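Local coordinates for VAO-type flavoprotein oxidase VAO615 (Myceliophthora thermophila, PDB 6F72) that is a secreted FAD-dependent flavoprotein, probably an oxidase that reacts rapidly with molecular oxygen when reduced, although no substrate has been identified, at residues L334-N346 with S440-S454. Sequence-based numbering, arbitrary orientation.
Sequences LDGGNSFTYSVGN and SQVPAFSPFYCDSFS
The ring of Y342 lies across C450: C450 CB sits over one ring face, offset toward the rim and 3.3 Å from Y342 CZ, while SG lies obliquely toward the same ring. With Y342 chi1 at 59°, its CG lies between the backbone N and carbonyl carbon, which folds the ring over its antiparallel partner. On the same side of the sheet V344 CB is the bump over one face of the F448 ring, toward its rim, 4.0 Å from F448 CZ; V344 CG2 reaches back to C450 SG. Four backbone bonds join the Y342–C450 and V344–F448 pairs.

The other side is more polar: T341 OG1 donates to D451 OD1 at 2.7 Å, arriving from above the carboxylate plane. D451 OD2 is buried with no partner in the model. Where 339-344 begins and 448-452 ends, S452 OG tucks in to grip F340 O on a lone pair, and L334 CD2 rests against that hydroxyl. At the opposite end, a water links V344 O to S446 OG and S440 OG, the latter also hydrogen-bonded to F436 O.

These are central strands of a seven-stranded antiparallel sheet: 348-356 flanks 339-344, and 472-480 flanks 448-452, also tied by the C450–C476 disulfide. Helix 316-335 packs on F340, V344 and S452.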
loop_
_atom_site.group_PDB
_atom_site.type_symbol
_atom_site.label_atom_id
_atom_site.label_comp_id
_atom_site.label_asym_id
_atom_site.label_seq_id
_atom_site.Cartn_x
_atom_site.Cartn_y
_atom_site.Cartn_z
ATOM N N LEU A 334 -8.764 -19.440 -9.678
ATOM C CA LEU A 334 -7.634 -18.517 -9.774
ATOM C C LEU A 334 -6.698 -18.803 -10.945
ATOM O O LEU A 334 -6.202 -17.865 -11.578
ATOM C CB LEU A 334 -6.839 -18.502 -8.477
ATOM C CG LEU A 334 -7.578 -18.166 -7.176
ATOM C CD1 LEU A 334 -6.591 -18.308 -6.045
ATOM C CD2 LEU A 334 -8.190 -16.769 -7.174
ATOM N N ASP A 335 -6.462 -20.093 -11.227
ATOM C CA ASP A 335 -5.636 -20.537 -12.364
ATOM C C ASP A 335 -6.230 -20.183 -13.730
ATOM O O ASP A 335 -5.517 -20.190 -14.732
ATOM C CB ASP A 335 -5.388 -22.061 -12.302
ATOM C CG ASP A 335 -4.503 -22.475 -11.129
ATOM O OD1 ASP A 335 -3.713 -21.641 -10.618
ATOM O OD2 ASP A 335 -4.602 -23.646 -10.705
ATOM N N GLY A 336 -7.535 -19.917 -13.766
ATOM C CA GLY A 336 -8.230 -19.493 -14.977
ATOM C C GLY A 336 -8.155 -17.993 -15.224
ATOM O O GLY A 336 -8.781 -17.496 -16.158
ATOM N N GLY A 337 -7.398 -17.275 -14.388
ATOM C CA GLY A 337 -7.198 -15.830 -14.519
ATOM C C GLY A 337 -8.125 -14.958 -13.684
ATOM O O GLY A 337 -8.148 -13.743 -13.862
ATOM N N ASN A 338 -8.867 -15.579 -12.763
ATOM C CA ASN A 338 -9.903 -14.911 -11.965
ATOM C C ASN A 338 -9.461 -14.668 -10.527
ATOM O O ASN A 338 -8.466 -15.239 -10.087
ATOM C CB ASN A 338 -11.180 -15.753 -11.947
ATOM C CG ASN A 338 -11.543 -16.305 -13.305
ATOM O OD1 ASN A 338 -11.943 -15.570 -14.197
ATOM N ND2 ASN A 338 -11.419 -17.622 -13.462
ATOM N N SER A 339 -10.210 -13.833 -9.796
ATOM C CA SER A 339 -9.925 -13.566 -8.389
ATOM C C SER A 339 -11.179 -13.352 -7.559
ATOM O O SER A 339 -12.223 -12.931 -8.084
ATOM C CB SER A 339 -9.036 -12.336 -8.244
ATOM O OG SER A 339 -9.733 -11.173 -8.655
ATOM N N PHE A 340 -11.060 -13.639 -6.260
ATOM C CA PHE A 340 -12.032 -13.195 -5.263
ATOM C C PHE A 340 -11.376 -12.250 -4.288
ATOM O O PHE A 340 -10.316 -12.553 -3.729
ATOM C CB PHE A 340 -12.639 -14.372 -4.496
ATOM C CG PHE A 340 -13.856 -14.957 -5.147
ATOM C CD1 PHE A 340 -15.013 -14.183 -5.330
ATOM C CD2 PHE A 340 -13.864 -16.292 -5.563
ATOM C CE1 PHE A 340 -16.145 -14.733 -5.930
ATOM C CE2 PHE A 340 -14.991 -16.850 -6.160
ATOM C CZ PHE A 340 -16.131 -16.067 -6.349
ATOM N N THR A 341 -12.001 -11.087 -4.121
ATOM C CA THR A 341 -11.721 -10.207 -3.000
ATOM C C THR A 341 -12.919 -10.323 -2.044
ATOM O O THR A 341 -14.081 -10.258 -2.469
ATOM C CB THR A 341 -11.354 -8.769 -3.468
ATOM O OG1 THR A 341 -10.839 -8.016 -2.364
ATOM C CG2 THR A 341 -12.540 -8.002 -4.102
ATOM N N TYR A 342 -12.639 -10.573 -0.766
ATOM C CA TYR A 342 -13.694 -10.901 0.166
ATOM C C TYR A 342 -13.469 -10.426 1.603
ATOM O O TYR A 342 -12.335 -10.180 2.021
ATOM C CB TYR A 342 -14.027 -12.398 0.131
ATOM C CG TYR A 342 -12.892 -13.323 0.458
ATOM C CD1 TYR A 342 -11.959 -13.669 -0.514
ATOM C CD2 TYR A 342 -12.762 -13.880 1.735
ATOM C CE1 TYR A 342 -10.910 -14.523 -0.230
ATOM C CE2 TYR A 342 -11.718 -14.753 2.027
ATOM C CZ TYR A 342 -10.799 -15.066 1.034
ATOM O OH TYR A 342 -9.749 -15.896 1.292
ATOM N N SER A 343 -14.578 -10.294 2.328
ATOM C CA SER A 343 -14.602 -9.931 3.738
ATOM C C SER A 343 -14.913 -11.180 4.554
ATOM O O SER A 343 -15.886 -11.890 4.277
ATOM C CB SER A 343 -15.672 -8.874 3.976
ATOM O OG SER A 343 -15.644 -8.425 5.317
ATOM N N VAL A 344 -14.056 -11.464 5.529
ATOM C CA VAL A 344 -14.252 -12.608 6.419
ATOM C C VAL A 344 -14.751 -12.061 7.765
ATOM O O VAL A 344 -13.989 -11.441 8.504
ATOM C CB VAL A 344 -12.953 -13.438 6.626
ATOM C CG1 VAL A 344 -13.209 -14.654 7.516
ATOM C CG2 VAL A 344 -12.348 -13.888 5.301
ATOM N N GLY A 345 -16.027 -12.289 8.065
ATOM C CA GLY A 345 -16.575 -11.961 9.382
ATOM C C GLY A 345 -16.807 -13.190 10.241
ATOM O O GLY A 345 -16.723 -14.319 9.753
ATOM N N ASN A 346 -17.121 -12.957 11.518
ATOM C CA ASN A 346 -17.391 -14.008 12.514
ATOM C C ASN A 346 -18.621 -14.863 12.178
ATOM O O ASN A 346 -18.728 -16.001 12.639
ATOM C CB ASN A 346 -17.549 -13.363 13.908
ATOM C CG ASN A 346 -17.476 -14.370 15.052
ATOM O OD1 ASN A 346 -16.705 -15.339 15.006
ATOM N ND2 ASN A 346 -18.285 -14.138 16.101
ATOM N N SER A 440 -11.575 -13.375 14.185
ATOM C CA SER A 440 -12.999 -13.022 14.237
ATOM C C SER A 440 -13.553 -12.751 15.657
ATOM O O SER A 440 -14.654 -12.220 15.794
ATOM C CB SER A 440 -13.836 -14.102 13.551
ATOM O OG SER A 440 -13.508 -14.202 12.181
ATOM N N GLN A 441 -12.791 -13.104 16.695
ATOM C CA GLN A 441 -13.193 -12.856 18.095
ATOM C C GLN A 441 -12.640 -11.527 18.614
ATOM O O GLN A 441 -13.008 -11.077 19.717
ATOM C CB GLN A 441 -12.783 -14.012 19.046
ATOM C CG GLN A 441 -13.187 -15.424 18.631
ATOM C CD GLN A 441 -14.596 -15.516 18.075
ATOM O OE1 GLN A 441 -15.568 -15.206 18.758
ATOM N NE2 GLN A 441 -14.708 -15.943 16.825
ATOM N N VAL A 442 -11.761 -10.919 17.820
ATOM C CA VAL A 442 -11.106 -9.661 18.170
ATOM C C VAL A 442 -11.880 -8.536 17.447
ATOM O O VAL A 442 -11.667 -8.317 16.252
ATOM C CB VAL A 442 -9.591 -9.679 17.792
ATOM C CG1 VAL A 442 -8.857 -8.513 18.436
ATOM C CG2 VAL A 442 -8.927 -10.986 18.214
ATOM N N PRO A 443 -12.792 -7.828 18.163
ATOM C CA PRO A 443 -13.769 -6.931 17.492
ATOM C C PRO A 443 -13.180 -5.730 16.727
ATOM O O PRO A 443 -13.785 -5.268 15.737
ATOM C CB PRO A 443 -14.681 -6.474 18.645
ATOM C CG PRO A 443 -14.446 -7.462 19.734
ATOM C CD PRO A 443 -12.996 -7.822 19.622
ATOM N N ALA A 444 -12.018 -5.237 17.157
ATOM C CA ALA A 444 -11.320 -4.180 16.407
ATOM C C ALA A 444 -10.678 -4.650 15.069
ATOM O O ALA A 444 -10.351 -3.834 14.205
ATOM C CB ALA A 444 -10.285 -3.510 17.298
ATOM N N PHE A 445 -10.519 -5.963 14.905
ATOM C CA PHE A 445 -9.831 -6.538 13.750
ATOM C C PHE A 445 -10.730 -7.427 12.884
ATOM O O PHE A 445 -10.252 -8.058 11.920
ATOM C CB PHE A 445 -8.594 -7.306 14.217
ATOM C CG PHE A 445 -7.499 -6.429 14.772
ATOM C CD1 PHE A 445 -7.549 -5.958 16.089
ATOM C CD2 PHE A 445 -6.400 -6.097 13.989
ATOM C CE1 PHE A 445 -6.531 -5.156 16.599
ATOM C CE2 PHE A 445 -5.370 -5.308 14.500
ATOM C CZ PHE A 445 -5.438 -4.831 15.803
ATOM N N SER A 446 -12.026 -7.439 13.203
ATOM C CA SER A 446 -13.034 -8.237 12.498
ATOM C C SER A 446 -14.176 -7.325 12.010
ATOM O O SER A 446 -14.528 -6.405 12.729
ATOM C CB SER A 446 -13.561 -9.337 13.421
ATOM O OG SER A 446 -14.647 -10.053 12.849
ATOM N N PRO A 447 -14.722 -7.510 10.796
ATOM C CA PRO A 447 -14.206 -8.438 9.768
ATOM C C PRO A 447 -12.877 -7.966 9.190
ATOM O O PRO A 447 -12.374 -6.901 9.571
ATOM C CB PRO A 447 -15.292 -8.409 8.681
ATOM C CG PRO A 447 -16.031 -7.123 8.895
ATOM C CD PRO A 447 -15.968 -6.845 10.366
ATOM N N PHE A 448 -12.297 -8.778 8.307
ATOM C CA PHE A 448 -11.088 -8.389 7.586
ATOM C C PHE A 448 -11.135 -8.877 6.149
ATOM O O PHE A 448 -11.848 -9.837 5.825
ATOM C CB PHE A 448 -9.818 -8.875 8.303
ATOM C CG PHE A 448 -9.714 -10.376 8.420
ATOM C CD1 PHE A 448 -10.271 -11.047 9.519
ATOM C CD2 PHE A 448 -9.049 -11.122 7.450
ATOM C CE1 PHE A 448 -10.177 -12.433 9.631
ATOM C CE2 PHE A 448 -8.951 -12.508 7.555
ATOM C CZ PHE A 448 -9.517 -13.165 8.654
ATOM N N TYR A 449 -10.377 -8.193 5.295
ATOM C CA TYR A 449 -10.367 -8.491 3.878
ATOM C C TYR A 449 -9.286 -9.483 3.502
ATOM O O TYR A 449 -8.185 -9.480 4.070
ATOM C CB TYR A 449 -10.214 -7.220 3.055
ATOM C CG TYR A 449 -11.407 -6.302 3.154
ATOM C CD1 TYR A 449 -12.593 -6.579 2.443
ATOM C CD2 TYR A 449 -11.354 -5.139 3.948
ATOM C CE1 TYR A 449 -13.695 -5.729 2.526
ATOM C CE2 TYR A 449 -12.447 -4.280 4.033
ATOM C CZ TYR A 449 -13.613 -4.581 3.323
ATOM O OH TYR A 449 -14.704 -3.740 3.415
ATOM N N CYS A 450 -9.633 -10.337 2.545
ATOM C CA CYS A 450 -8.664 -11.164 1.860
ATOM C C CYS A 450 -8.753 -10.966 0.366
ATOM O O CYS A 450 -9.835 -10.732 -0.189
ATOM C CB CYS A 450 -8.895 -12.630 2.147
ATOM S SG CYS A 450 -8.672 -13.091 3.846
ATOM N N ASP A 451 -7.600 -11.075 -0.278
ATOM C CA ASP A 451 -7.576 -11.222 -1.708
ATOM C C ASP A 451 -7.013 -12.578 -2.078
ATOM O O ASP A 451 -6.217 -13.147 -1.332
ATOM C CB ASP A 451 -6.766 -10.122 -2.353
ATOM C CG ASP A 451 -7.588 -9.323 -3.318
ATOM O OD1 ASP A 451 -8.234 -8.357 -2.834
ATOM O OD2 ASP A 451 -7.596 -9.682 -4.537
ATOM N N SER A 452 -7.439 -13.069 -3.238
ATOM C CA SER A 452 -6.993 -14.352 -3.759
ATOM C C SER A 452 -6.441 -14.183 -5.166
ATOM O O SER A 452 -6.949 -13.373 -5.957
ATOM C CB SER A 452 -8.128 -15.369 -3.722
ATOM O OG SER A 452 -9.263 -14.895 -4.419
ATOM N N PHE A 453 -5.398 -14.953 -5.466
ATOM C CA PHE A 453 -4.606 -14.773 -6.688
ATOM C C PHE A 453 -3.756 -15.999 -6.995
ATOM O O PHE A 453 -3.373 -16.741 -6.085
ATOM C CB PHE A 453 -3.674 -13.549 -6.544
ATOM C CG PHE A 453 -2.722 -13.650 -5.386
ATOM C CD1 PHE A 453 -1.477 -14.272 -5.535
ATOM C CD2 PHE A 453 -3.076 -13.158 -4.139
ATOM C CE1 PHE A 453 -0.607 -14.395 -4.464
ATOM C CE2 PHE A 453 -2.209 -13.269 -3.064
ATOM C CZ PHE A 453 -0.974 -13.887 -3.221
ATOM N N SER A 454 -3.453 -16.183 -8.279
ATOM C CA SER A 454 -2.393 -17.077 -8.727
ATOM C C SER A 454 -1.443 -16.259 -9.611
ATOM O O SER A 454 -1.846 -15.761 -10.657
ATOM C CB SER A 454 -2.977 -18.273 -9.482
ATOM O OG SER A 454 -1.943 -19.128 -9.922
HETATM O O HOH W 1 -13.336 -11.736 11.076
HETATM O O HOH W 2 -17.193 -10.354 12.342
#